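PDB 4CUA: beta-galactosidase, which hydrolyses terminal beta-galactosides and carries the carbohydrate-binding module described here, which probably recognises galactose-containing glycans. Local coordinates for residues N47-W52 and P57-G62; G90-Y95 and A138-G143; H120-S125 and T155-I160; I160-A165 and T171-V176. All coordinates share one frame; numbering follows the deposited sequence.

Contact 1 (N47-W52 and P57-G62). With CA (calcium ion), chain C; EDO (1,2-ethanediol), chain D; EDO (1,2-ethanediol), chain F; EDO (1,2-ethanediol), chain E.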
loop_
_atom_site.group_PDB
_atom_site.type_symbol
_atom_site.label_atom_id
_atom_site.label_comp_id
_atom_site.label_asym_id
_atom_site.label_seq_id
_atom_site.Cartn_x
_atom_site.Cartn_y
_atom_site.Cartn_z
ATOM N N ASN A 47 -8.767 -11.940 4.331
ATOM C CA ASN A 47 -8.262 -11.298 3.108
ATOM C C ASN A 47 -7.530 -10.005 3.499
ATOM O O ASN A 47 -8.141 -9.022 3.884
ATOM C CB ASN A 47 -9.415 -10.932 2.163
ATOM C CG ASN A 47 -8.888 -10.313 0.880
ATOM O OD1 ASN A 47 -8.773 -9.077 0.781
ATOM N ND2 ASN A 47 -8.546 -11.140 -0.061
ATOM N N ARG A 48 -6.219 -10.075 3.538
ATOM C CA ARG A 48 -5.432 -8.969 4.050
ATOM C C ARG A 48 -3.977 -9.129 3.727
ATOM O O ARG A 48 -3.496 -10.262 3.592
ATOM C CB ARG A 48 -5.658 -8.811 5.540
ATOM C CG ARG A 48 -5.453 -10.092 6.335
ATOM C CD ARG A 48 -5.677 -9.842 7.796
ATOM N NE ARG A 48 -5.573 -11.036 8.622
ATOM C CZ ARG A 48 -6.587 -11.849 8.916
ATOM N NH1 ARG A 48 -7.790 -11.691 8.419
ATOM N NH2 ARG A 48 -6.349 -12.919 9.698
ATOM N N TRP A 49 -3.259 -7.993 3.591
ATOM C CA TRP A 49 -1.839 -7.973 3.788
ATOM C C TRP A 49 -1.592 -7.736 5.260
ATOM O O TRP A 49 -2.295 -6.962 5.913
ATOM C CB TRP A 49 -1.203 -6.826 3.016
ATOM C CG TRP A 49 0.223 -6.578 3.445
ATOM C CD1 TRP A 49 1.303 -7.168 2.952
ATOM C CD2 TRP A 49 0.666 -5.667 4.477
ATOM N NE1 TRP A 49 2.429 -6.699 3.589
ATOM C CE2 TRP A 49 2.063 -5.806 4.545
ATOM C CE3 TRP A 49 0.022 -4.809 5.336
ATOM C CZ2 TRP A 49 2.842 -5.050 5.430
ATOM C CZ3 TRP A 49 0.806 -4.043 6.213
ATOM C CH2 TRP A 49 2.192 -4.189 6.245
ATOM N N THR A 50 -0.592 -8.429 5.813
ATOM C CA THR A 50 -0.064 -8.046 7.129
ATOM C C THR A 50 1.411 -8.293 7.093
ATOM O O THR A 50 1.912 -8.991 6.235
ATOM C CB THR A 50 -0.660 -8.868 8.286
ATOM O OG1 THR A 50 0.017 -10.117 8.390
ATOM C CG2 THR A 50 -2.149 -9.125 8.198
ATOM N N ASN A 51 2.080 -7.724 8.107
ATOM C CA ASN A 51 3.478 -8.088 8.415
ATOM C C ASN A 51 3.481 -8.748 9.808
ATOM O O ASN A 51 4.468 -8.582 10.551
ATOM C CB ASN A 51 4.433 -6.959 8.280
ATOM C CG ASN A 51 4.160 -5.808 9.208
ATOM O OD1 ASN A 51 3.081 -5.728 9.789
ATOM N ND2 ASN A 51 5.127 -4.869 9.305
ATOM N N TRP A 52 2.457 -9.505 10.115
ATOM C CA TRP A 52 2.326 -10.203 11.398
ATOM C C TRP A 52 3.541 -11.100 11.618
ATOM O O TRP A 52 3.895 -11.886 10.801
ATOM C CB TRP A 52 1.030 -10.992 11.430
ATOM C CG TRP A 52 0.850 -11.792 12.679
ATOM C CD1 TRP A 52 0.366 -11.330 13.880
ATOM C CD2 TRP A 52 1.095 -13.185 12.840
ATOM N NE1 TRP A 52 0.349 -12.376 14.786
ATOM C CE2 TRP A 52 0.750 -13.512 14.167
ATOM C CE3 TRP A 52 1.587 -14.179 12.020
ATOM C CZ2 TRP A 52 0.927 -14.813 14.696
ATOM C CZ3 TRP A 52 1.748 -15.490 12.547
ATOM C CH2 TRP A 52 1.416 -15.772 13.865
ATOM N N PRO A 57 9.456 -3.959 12.490
ATOM C CA PRO A 57 8.146 -3.410 12.903
ATOM C C PRO A 57 7.576 -2.390 11.913
ATOM O O PRO A 57 6.392 -2.037 12.056
ATOM C CB PRO A 57 8.447 -2.713 14.255
ATOM C CG PRO A 57 9.903 -2.406 14.239
ATOM C CD PRO A 57 10.537 -3.541 13.429
ATOM N N GLU A 58 8.434 -1.867 11.061
ATOM C CA GLU A 58 8.032 -0.968 9.986
ATOM C C GLU A 58 7.937 -1.683 8.676
ATOM O O GLU A 58 8.786 -2.504 8.330
ATOM C CB GLU A 58 9.007 0.192 9.855
ATOM C CG GLU A 58 8.528 1.328 8.895
ATOM C CD GLU A 58 9.487 2.495 8.670
ATOM O OE1 GLU A 58 10.639 2.288 8.312
ATOM O OE2 GLU A 58 9.018 3.641 8.736
ATOM N N ALA A 59 6.845 -1.437 7.916
ATOM C CA ALA A 59 6.776 -1.910 6.525
ATOM C C ALA A 59 5.944 -0.939 5.705
ATOM O O ALA A 59 5.171 -0.174 6.239
ATOM C CB ALA A 59 6.128 -3.315 6.466
ATOM N N SER A 60 6.116 -0.993 4.405
ATOM C CA SER A 60 5.340 -0.163 3.478
ATOM C C SER A 60 4.563 -1.078 2.559
ATOM O O SER A 60 4.959 -2.190 2.207
ATOM C CB SER A 60 6.248 0.744 2.673
ATOM O OG SER A 60 7.306 0.102 2.018
ATOM N N VAL A 61 3.414 -0.545 2.142
ATOM C CA VAL A 61 2.530 -1.106 1.121
ATOM C C VAL A 61 2.245 -0.021 0.098
ATOM O O VAL A 61 1.914 1.108 0.502
ATOM C CB VAL A 61 1.208 -1.527 1.773
ATOM C CG1 VAL A 61 0.170 -1.902 0.730
ATOM C CG2 VAL A 61 1.441 -2.727 2.733
ATOM N N GLY A 62 2.336 -0.337 -1.169
ATOM C CA GLY A 62 2.037 0.644 -2.168
ATOM C C GLY A 62 1.523 0.045 -3.424
ATOM O O GLY A 62 1.265 -1.176 -3.485
HETATM CA CA CA C . -8.511 -7.174 -0.443
HETATM C C1 EDO D . -3.268 -11.840 11.558
HETATM O O1 EDO D . -4.375 -12.669 11.871
HETATM C C2 EDO D . -2.391 -12.403 10.461
HETATM O O2 EDO D . -3.186 -12.439 9.229
HETATM C C1 EDO F . -5.311 -14.799 2.617
HETATM O O1 EDO F . -4.102 -14.583 1.932
HETATM C C2 EDO F . -5.196 -14.303 4.048
HETATM O O2 EDO F . -5.110 -12.854 4.100
HETATM C C1 EDO E . 10.212 -0.927 -0.303
HETATM O O1 EDO E . 10.756 -2.160 -0.216
HETATM C C2 EDO E . 8.787 -1.132 -0.966
HETATM O O2 EDO E . 8.022 -0.109 -0.601
HETATM O O HOH W 1 4.254 -2.148 10.187
#
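W49 to N51 and P57 to V61 run close to antiparallel, their end-to-end directions 155° apart, but W49 CA and V61 CA stand 8.6 Å from each other, so side chains rather than paired backbones fill the gap. The main contact is a CH-pi interaction: methyl CG2 of V61 sits 3.4 Å from the centroid of the six-membered ring of W49, only 8° off the ring normal. V61 places CG1 anti to its backbone N (chi1 171°), which leaves CG2 as the branch that meets the indole. The opposite face of the indole carries the backbone N of N51, offset toward the rim, so the ring lies between its own segment and the facing strand. A59 approaches at the ring edge instead, its CB 3.9 Å from W49 CZ2. N51 ND2 touches A59 CB at 3.4 Å. N51 ND2 also donates to a water at 3.0 Å, which donates in turn to P57 O at 2.8 Å; N51 OD1 accepts from T171 N, so both ends of the N51 amide have partners. The indole NE1 has its polar partner in D24. At the start of the first segment N47 OD1 binds calcium at 2.3 Å, while T50 OG1 accepts from W52 N in an ST turn. W49 and N51 make backbone hydrogen bonds to I173 and T171, where strand 49-50 pairs with strand 172-177, whereas A59 pairs with M162 of strand 157-163, whose side chain touches both W49 and V61.

Contact 2 (G90-Y95 and A138-G143)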
loop_
_atom_site.group_PDB
_atom_site.type_symbol
_atom_site.label_atom_id
_atom_site.label_comp_id
_atom_site.label_asym_id
_atom_site.label_seq_id
_atom_site.Cartn_x
_atom_site.Cartn_y
_atom_site.Cartn_z
ATOM N N GLY A 90 -3.228 -4.783 13.740
ATOM C CA GLY A 90 -4.163 -3.666 13.641
ATOM C C GLY A 90 -3.604 -2.515 12.888
ATOM O O GLY A 90 -2.604 -2.608 12.185
ATOM N N ALA A 91 -4.281 -1.362 12.990
ATOM C CA ALA A 91 -3.787 -0.122 12.386
ATOM C C ALA A 91 -2.399 0.214 12.968
ATOM O O ALA A 91 -2.086 -0.161 14.107
ATOM C CB ALA A 91 -4.784 0.974 12.698
ATOM N N PRO A 92 -1.582 0.928 12.213
ATOM C CA PRO A 92 -0.228 1.257 12.706
ATOM C C PRO A 92 -0.275 2.424 13.696
ATOM O O PRO A 92 -1.229 3.191 13.706
ATOM C CB PRO A 92 0.498 1.670 11.454
ATOM C CG PRO A 92 -0.603 2.185 10.506
ATOM C CD PRO A 92 -1.815 1.394 10.850
ATOM N N LYS A 93 0.761 2.546 14.502
ATOM C CA LYS A 93 0.823 3.706 15.392
ATOM C C LYS A 93 1.342 4.952 14.688
ATOM O O LYS A 93 1.099 6.043 15.182
ATOM C CB LYS A 93 1.708 3.395 16.620
ATOM C CG LYS A 93 3.178 3.174 16.340
ATOM C CD LYS A 93 3.971 3.001 17.655
ATOM C CE LYS A 93 5.430 2.725 17.401
ATOM N NZ LYS A 93 6.148 2.709 18.756
ATOM N N SER A 94 2.078 4.840 13.597
ATOM C CA SER A 94 2.556 5.973 12.873
ATOM C C SER A 94 2.709 5.578 11.414
ATOM O O SER A 94 2.800 4.378 11.113
ATOM C CB SER A 94 3.896 6.458 13.478
ATOM O OG SER A 94 4.963 5.556 13.224
ATOM N N TYR A 95 2.704 6.548 10.526
ATOM C CA TYR A 95 2.852 6.308 9.088
ATOM C C TYR A 95 3.292 7.533 8.344
ATOM O O TYR A 95 3.204 8.675 8.837
ATOM C CB TYR A 95 1.490 5.821 8.478
ATOM C CG TYR A 95 0.430 6.914 8.606
ATOM C CD1 TYR A 95 -0.332 7.039 9.730
ATOM C CD2 TYR A 95 0.229 7.808 7.587
ATOM C CE1 TYR A 95 -1.269 8.080 9.874
ATOM C CE2 TYR A 95 -0.694 8.841 7.731
ATOM C CZ TYR A 95 -1.438 8.932 8.859
ATOM O OH TYR A 95 -2.352 10.003 8.982
ATOM N N ALA A 138 -8.076 11.909 12.133
ATOM C CA ALA A 138 -7.380 12.297 13.374
ATOM C C ALA A 138 -6.860 11.085 14.110
ATOM O O ALA A 138 -5.818 11.124 14.764
ATOM C CB ALA A 138 -8.317 13.125 14.282
ATOM N N GLN A 139 -7.565 9.956 13.964
ATOM C CA GLN A 139 -7.029 8.666 14.382
ATOM C C GLN A 139 -7.428 7.602 13.394
ATOM O O GLN A 139 -8.573 7.529 12.959
ATOM C CB GLN A 139 -7.507 8.270 15.749
ATOM C CG GLN A 139 -8.969 8.354 15.970
ATOM C CD GLN A 139 -9.300 8.804 17.386
ATOM O OE1 GLN A 139 -8.509 8.636 18.335
ATOM N NE2 GLN A 139 -10.489 9.381 17.533
ATOM N N LEU A 140 -6.483 6.744 13.062
ATOM C CA LEU A 140 -6.789 5.616 12.192
ATOM C C LEU A 140 -7.707 4.668 12.909
ATOM O O LEU A 140 -7.580 4.437 14.134
ATOM C CB LEU A 140 -5.480 4.912 11.824
ATOM C CG LEU A 140 -4.407 5.760 11.163
ATOM C CD1 LEU A 140 -3.209 4.877 10.805
ATOM C CD2 LEU A 140 -4.932 6.497 9.953
ATOM N N LYS A 141 -8.618 4.053 12.146
ATOM C CA LYS A 141 -9.561 3.120 12.683
ATOM C C LYS A 141 -9.584 1.833 11.854
ATOM O O LYS A 141 -9.678 1.841 10.623
ATOM C CB LYS A 141 -10.976 3.707 12.681
ATOM C CG LYS A 141 -11.163 4.873 13.646
ATOM C CD LYS A 141 -11.403 4.368 15.070
ATOM C CE LYS A 141 -11.304 5.467 16.135
ATOM N NZ LYS A 141 -11.846 6.770 15.638
ATOM N N ALA A 142 -9.486 0.708 12.523
ATOM C CA ALA A 142 -9.750 -0.523 11.866
ATOM C C ALA A 142 -11.228 -0.621 11.624
ATOM O O ALA A 142 -12.040 -0.033 12.334
ATOM C CB ALA A 142 -9.287 -1.702 12.696
ATOM N N GLY A 143 -11.594 -1.394 10.607
ATOM C CA GLY A 143 -12.996 -1.705 10.333
ATOM C C GLY A 143 -13.700 -0.781 9.350
ATOM O O GLY A 143 -14.902 -0.858 9.207
#
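This is an apolar contact in which one leucine, L140, packs against A91, P92 and Y95. It joins the loop that leads into strand 145-155 to the chain entering strand 94-100. A91 and A142 mark the closest backbone approach, with CA atoms 6.0 Å apart, yet the contact is carried mainly by the branched end of L140. Its CG lies anti to its own carbonyl carbon (chi1 -57°), and CD1 extends away from CA (chi2 -177°), which makes CD1 the leading methyl. That methyl lodges between two rings: it is 3.8 Å from both CD and CG of P92, and 3.8 Å from Y95 CD1. The leucine and proline side chains cross at about a right angle, whereas the tyrosine ring is met on a slant. The second methyl, CD2, rests 4.0 Å from Y95 CE1, so both methyls meet the ring at its CE1 atom, L140 CD1 reaching CD1 of the tyrosine as well. Nearer the backbone, L140 CB and A91 CB meet at 4.1 Å. Aromatic neighbours extend the cluster: F83 of strand 70-83 touches A91, P92 and L140, while F148 of strand 145-155 touches L140 and meets the Y95 ring with planes about 60° apart. P92 and Y95 also pack on M162. A loop leucine closing over apolar side chains at the ends of strands is in keeping with the margin of a beta-sandwich core, the fold of galactose-binding-like domains.

Contact 3 (H120-S125 and T155-I160). With EDO (1,2-ethanediol), chain H; EDO (1,2-ethanediol), chain E.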
loop_
_atom_site.group_PDB
_atom_site.type_symbol
_atom_site.label_atom_id
_atom_site.label_comp_id
_atom_site.label_asym_id
_atom_site.label_seq_id
_atom_site.Cartn_x
_atom_site.Cartn_y
_atom_site.Cartn_z
ATOM N N HIS A 120 16.063 -3.204 -5.734
ATOM C CA HIS A 120 14.993 -2.469 -6.396
ATOM C C HIS A 120 15.048 -1.018 -5.978
ATOM O O HIS A 120 15.231 -0.710 -4.821
ATOM C CB HIS A 120 13.650 -3.112 -6.016
ATOM C CG HIS A 120 12.537 -2.691 -6.908
ATOM N ND1 HIS A 120 11.880 -1.506 -6.732
ATOM C CD2 HIS A 120 12.004 -3.252 -8.015
ATOM C CE1 HIS A 120 10.954 -1.369 -7.662
ATOM N NE2 HIS A 120 11.035 -2.400 -8.473
ATOM N N VAL A 121 14.707 -0.151 -6.949
ATOM C CA VAL A 121 14.655 1.304 -6.714
ATOM C C VAL A 121 13.778 1.686 -5.552
ATOM O O VAL A 121 13.989 2.682 -4.853
ATOM C CB VAL A 121 14.254 2.086 -7.956
ATOM C CG1 VAL A 121 15.358 1.976 -9.002
ATOM C CG2 VAL A 121 12.898 1.673 -8.530
ATOM N N PHE A 122 12.753 0.894 -5.291
ATOM C CA PHE A 122 11.883 1.233 -4.194
ATOM C C PHE A 122 12.556 1.203 -2.825
ATOM O O PHE A 122 12.076 1.821 -1.912
ATOM C CB PHE A 122 10.644 0.319 -4.114
ATOM C CG PHE A 122 9.667 0.476 -5.228
ATOM C CD1 PHE A 122 9.626 1.593 -6.070
ATOM C CD2 PHE A 122 8.722 -0.526 -5.428
ATOM C CE1 PHE A 122 8.695 1.699 -7.101
ATOM C CE2 PHE A 122 7.770 -0.407 -6.435
ATOM C CZ PHE A 122 7.750 0.697 -7.251
ATOM N N ASN A 123 13.652 0.451 -2.697
ATOM C CA ASN A 123 14.330 0.352 -1.428
ATOM C C ASN A 123 15.231 1.556 -1.123
ATOM O O ASN A 123 15.747 1.618 0.005
ATOM C CB ASN A 123 15.168 -0.902 -1.396
ATOM C CG ASN A 123 14.301 -2.150 -1.436
ATOM O OD1 ASN A 123 13.285 -2.211 -0.743
ATOM N ND2 ASN A 123 14.723 -3.135 -2.215
ATOM N N ASP A 124 15.475 2.407 -2.100
ATOM C CA ASP A 124 16.332 3.628 -1.905
ATOM C C ASP A 124 15.451 4.780 -1.471
ATOM O O ASP A 124 14.606 5.249 -2.266
ATOM C CB ASP A 124 17.069 3.893 -3.186
ATOM C CG ASP A 124 18.075 5.057 -3.080
ATOM O OD1 ASP A 124 18.071 5.706 -1.998
ATOM O OD2 ASP A 124 18.743 5.259 -4.137
ATOM N N SER A 125 15.648 5.266 -0.262
ATOM C CA SER A 125 14.841 6.375 0.267
ATOM C C SER A 125 15.013 7.660 -0.567
ATOM O O SER A 125 14.051 8.470 -0.582
ATOM C CB SER A 125 15.134 6.602 1.748
ATOM O OG SER A 125 16.509 6.978 1.851
ATOM N N THR A 155 3.127 10.426 -10.630
ATOM C CA THR A 155 4.075 9.447 -10.088
ATOM C C THR A 155 3.756 8.050 -10.618
ATOM O O THR A 155 2.592 7.722 -10.929
ATOM C CB THR A 155 4.058 9.469 -8.559
ATOM O OG1 THR A 155 5.113 8.615 -8.076
ATOM C CG2 THR A 155 2.748 8.993 -8.036
ATOM N N TYR A 156 4.804 7.215 -10.671
ATOM C CA TYR A 156 4.638 5.778 -10.961
ATOM C C TYR A 156 4.090 5.000 -9.759
ATOM O O TYR A 156 3.550 3.906 -9.967
ATOM C CB TYR A 156 5.957 5.145 -11.370
ATOM C CG TYR A 156 6.411 5.556 -12.726
ATOM C CD1 TYR A 156 5.765 5.092 -13.852
ATOM C CD2 TYR A 156 7.591 6.286 -12.911
ATOM C CE1 TYR A 156 6.201 5.411 -15.134
ATOM C CE2 TYR A 156 8.016 6.587 -14.190
ATOM C CZ TYR A 156 7.305 6.176 -15.281
ATOM O OH TYR A 156 7.801 6.483 -16.561
ATOM N N ALA A 157 4.219 5.524 -8.548
ATOM C CA ALA A 157 3.864 4.735 -7.343
ATOM C C ALA A 157 3.657 5.578 -6.146
ATOM O O ALA A 157 4.343 6.592 -5.959
ATOM C CB ALA A 157 4.951 3.718 -7.065
ATOM N N ILE A 158 2.721 5.205 -5.302
ATOM C CA ILE A 158 2.675 5.717 -3.979
ATOM C C ILE A 158 2.737 4.556 -3.035
ATOM O O ILE A 158 2.393 3.439 -3.433
ATOM C CB ILE A 158 1.492 6.678 -3.696
ATOM C CG1 ILE A 158 0.169 5.897 -3.710
ATOM C CG2 ILE A 158 1.567 7.841 -4.690
ATOM C CD1 ILE A 158 -0.948 6.566 -2.952
ATOM N N ARG A 159 3.157 4.843 -1.828
ATOM C CA ARG A 159 3.153 3.873 -0.748
ATOM C C ARG A 159 2.853 4.513 0.587
ATOM O O ARG A 159 3.014 5.745 0.785
ATOM C CB ARG A 159 4.453 3.087 -0.646
ATOM C CG ARG A 159 5.638 3.863 -0.070
ATOM C CD ARG A 159 6.910 3.041 -0.216
ATOM N NE ARG A 159 7.989 3.761 0.460
ATOM C CZ ARG A 159 9.245 3.296 0.472
ATOM N NH1 ARG A 159 9.539 2.122 -0.075
ATOM N NH2 ARG A 159 10.164 4.008 1.084
ATOM N N ILE A 160 2.371 3.702 1.504
ATOM C CA ILE A 160 2.174 4.065 2.866
ATOM C C ILE A 160 3.139 3.205 3.714
ATOM O O ILE A 160 3.100 2.022 3.693
ATOM C CB ILE A 160 0.675 4.054 3.300
ATOM C CG1 ILE A 160 0.526 4.537 4.706
ATOM C CG2 ILE A 160 0.048 2.662 3.102
ATOM C CD1 ILE A 160 -0.896 4.706 5.204
HETATM C C1 EDO H . 14.121 -0.503 -11.651
HETATM O O1 EDO H . 15.520 -0.548 -11.979
HETATM C C2 EDO H . 13.883 -1.573 -10.561
HETATM O O2 EDO H . 14.807 -1.380 -9.509
HETATM C C1 EDO E . 10.212 -0.927 -0.303
HETATM O O1 EDO E . 10.756 -2.160 -0.216
HETATM C C2 EDO E . 8.787 -1.132 -0.966
HETATM O O2 EDO E . 8.022 -0.109 -0.601
HETATM O O HOH W 2 12.897 3.310 0.644
#
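F122 and R159 meet through a main-chain oxygen, while the F122 ring reaches A157. The ring presents CZ to A157 CB at 4.1 Å, an oblique meeting. One face of the ring carries H120 CE1, 3.2 Å above its centre, and the imidazole is fixed there by a nearly straight bond of 2.9 Å from F122 N to H120 ND1 (168°). The R159 side chain runs extended from CG to NE, which carries its guanidinium to the 3-10 turn 121-123. NH1 makes a weak hydrogen bond to F122 O, 3.1 Å long and bent to 127°. A water in the guanidinium plane bridges the same two groups, accepting from R159 NH2 at 2.9 Å and donating to F122 O. An ethanediol, probably from the crystallisation liquor, accepts from R159 NH1 through O2 and donates to N123 OD1 through O1. W128 NE1 is a further donor to F122 O, and the W128 ring makes a cation-pi contact with R159; E98, in salt bridge with NE, probably offsets the arginine charge. The turn thus packs beside strand 157-163, which is flanked by strands 94-100 and 58-67, with F21 of strand 19-22 stacked on F122.

Contact 4 (I160-A165 and T171-V176). With CA (calcium ion), chain C.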
loop_
_atom_site.group_PDB
_atom_site.type_symbol
_atom_site.label_atom_id
_atom_site.label_comp_id
_atom_site.label_asym_id
_atom_site.label_seq_id
_atom_site.Cartn_x
_atom_site.Cartn_y
_atom_site.Cartn_z
ATOM N N ILE A 160 2.371 3.702 1.504
ATOM C CA ILE A 160 2.174 4.065 2.866
ATOM C C ILE A 160 3.139 3.205 3.714
ATOM O O ILE A 160 3.100 2.022 3.693
ATOM C CB ILE A 160 0.675 4.054 3.300
ATOM C CG1 ILE A 160 0.526 4.537 4.706
ATOM C CG2 ILE A 160 0.048 2.662 3.102
ATOM C CD1 ILE A 160 -0.896 4.706 5.204
ATOM N N ARG A 161 4.000 3.903 4.459
ATOM C CA ARG A 161 5.087 3.283 5.244
ATOM C C ARG A 161 4.738 3.443 6.702
ATOM O O ARG A 161 4.490 4.575 7.213
ATOM C CB ARG A 161 6.388 3.979 4.867
ATOM C CG ARG A 161 7.601 3.420 5.626
ATOM C CD ARG A 161 8.874 3.859 4.989
ATOM N NE ARG A 161 8.967 5.304 4.767
ATOM C CZ ARG A 161 9.259 6.206 5.689
ATOM N NH1 ARG A 161 9.560 5.857 6.936
ATOM N NH2 ARG A 161 9.302 7.473 5.329
HETATM N N MSE A 162 4.668 2.319 7.413
HETATM C CA MSE A 162 3.928 2.224 8.644
HETATM C C MSE A 162 4.621 1.470 9.760
HETATM O O MSE A 162 5.229 0.439 9.498
HETATM C CB MSE A 162 2.645 1.399 8.418
HETATM C CG MSE A 162 1.744 2.090 7.384
HETATM SE SE MSE A 162 0.311 0.884 6.782
HETATM C CE MSE A 162 1.419 -0.402 5.816
ATOM N N VAL A 163 4.566 1.981 10.971
ATOM C CA VAL A 163 5.128 1.262 12.117
ATOM C C VAL A 163 4.013 0.646 12.908
ATOM O O VAL A 163 3.012 1.324 13.265
ATOM C CB VAL A 163 5.934 2.209 13.024
ATOM C CG1 VAL A 163 6.580 1.374 14.115
ATOM C CG2 VAL A 163 7.012 2.908 12.245
ATOM N N LYS A 164 4.111 -0.644 13.233
ATOM C CA LYS A 164 3.075 -1.302 13.990
ATOM C C LYS A 164 2.848 -0.747 15.363
ATOM O O LYS A 164 3.767 -0.170 15.942
ATOM C CB LYS A 164 3.362 -2.792 14.136
ATOM C CG LYS A 164 4.468 -3.094 15.130
ATOM C CD LYS A 164 4.565 -4.583 15.407
ATOM C CE LYS A 164 5.496 -4.851 16.614
ATOM N NZ LYS A 164 4.977 -4.256 17.882
ATOM N N ALA A 165 1.662 -0.967 15.879
ATOM C CA ALA A 165 1.332 -0.566 17.242
ATOM C C ALA A 165 2.159 -1.458 18.189
ATOM O O ALA A 165 2.361 -2.635 17.947
ATOM C CB ALA A 165 -0.137 -0.744 17.482
ATOM N N THR A 171 1.000 -4.849 11.361
ATOM C CA THR A 171 0.044 -3.935 10.736
ATOM C C THR A 171 -0.743 -4.768 9.752
ATOM O O THR A 171 -0.261 -5.775 9.240
ATOM C CB THR A 171 0.762 -2.791 10.057
ATOM O OG1 THR A 171 1.514 -2.109 11.085
ATOM C CG2 THR A 171 -0.223 -1.795 9.460
ATOM N N SER A 172 -1.965 -4.333 9.495
ATOM C CA SER A 172 -2.867 -5.094 8.660
ATOM C C SER A 172 -3.809 -4.233 7.792
ATOM O O SER A 172 -4.450 -3.318 8.285
ATOM C CB SER A 172 -3.710 -6.001 9.538
ATOM O OG SER A 172 -4.657 -6.794 8.823
ATOM N N ILE A 173 -3.963 -4.616 6.541
ATOM C CA ILE A 173 -4.775 -3.908 5.542
ATOM C C ILE A 173 -5.534 -4.919 4.702
ATOM O O ILE A 173 -4.937 -5.765 4.064
ATOM C CB ILE A 173 -3.883 -3.079 4.623
ATOM C CG1 ILE A 173 -3.185 -1.953 5.376
ATOM C CG2 ILE A 173 -4.703 -2.481 3.457
ATOM C CD1 ILE A 173 -2.095 -1.257 4.558
ATOM N N THR A 174 -6.876 -4.764 4.656
ATOM C CA THR A 174 -7.673 -5.653 3.765
ATOM C C THR A 174 -7.724 -5.141 2.296
ATOM O O THR A 174 -7.736 -5.935 1.395
ATOM C CB THR A 174 -9.056 -5.919 4.300
ATOM O OG1 THR A 174 -9.739 -6.795 3.391
ATOM C CG2 THR A 174 -9.873 -4.721 4.563
ATOM N N GLU A 175 -7.684 -3.825 2.127
ATOM C CA GLU A 175 -7.781 -3.226 0.775
ATOM C C GLU A 175 -7.307 -1.815 0.848
ATOM O O GLU A 175 -7.555 -1.134 1.831
ATOM C CB GLU A 175 -9.251 -3.308 0.294
ATOM C CG GLU A 175 -9.462 -3.087 -1.200
ATOM C CD GLU A 175 -9.027 -4.186 -2.110
ATOM O OE1 GLU A 175 -8.521 -5.235 -1.665
ATOM O OE2 GLU A 175 -9.194 -4.034 -3.375
ATOM N N VAL A 176 -6.680 -1.385 -0.263
ATOM C CA VAL A 176 -6.454 0.024 -0.510
ATOM C C VAL A 176 -7.214 0.396 -1.760
ATOM O O VAL A 176 -7.510 -0.481 -2.580
ATOM C CB VAL A 176 -4.983 0.380 -0.694
ATOM C CG1 VAL A 176 -4.179 -0.106 0.520
ATOM C CG2 VAL A 176 -4.411 -0.180 -1.991
HETATM CA CA CA C . -8.511 -7.174 -0.443
HETATM O O HOH W 1 4.254 -2.148 10.187
#
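M162, T171 and I173 make a mainly apolar contact between strand 157-163 and the segment 171-176 inside the beta-sandwich of this galactose-binding-like domain. M162 is a selenomethionine whose SE lies 3.8 Å from T171 CG2. A bend at chi3 (-68°) brings its CE methyl to I173 CD1, also 3.8 Å away. The two branches of T171 divide the work: CG2 faces the selenium, whereas OG1 turns to K164, 3.4 Å from K164 CA. There the backbones come nearest, K164 CA and T171 CA being 5.2 Å apart. T171 OG1 is also tied to the strand through a water, which accepts from it at 2.9 Å and donates to M162 O at 2.8 Å. Around this shell, F83 of strand 70-83 packs on both M162 and I173, and V81 of the same strand also touches I173. Beyond I173 the chain turns a corner at T174, and here the second segment contributes to the calcium site with N33, D36, L38 and N47. The T174 carbonyl O binds the ion at 2.4 Å; E175, its side chain bent at chi2 (73°), adds OE1 at 2.3 Å.

How the contacts relate
All four contacts belong to one curled antiparallel sheet system. Along the chain contact 1 comes first, the segments of contacts 2 and 3 alternate, and contact 4 closes last. Contacts 1 and 4 lie about 5 Å apart between centres; they share the calcium ion and a water, and strands 49-50 and 172-177 pair between them. Contact 2 is about 8 Å from contact 4 between centres, joined through the pairing of strands 94-100 and 157-163. Contacts 3 and 4 share I160, yet their centres are about 16 Å apart. Strand 157-163 thus runs from the segment that carries calcium ligands, which it packs against, to the 3-10 turn at 121-123, with contacts 2 and 3, about 22 Å apart between centres, the most widely separated.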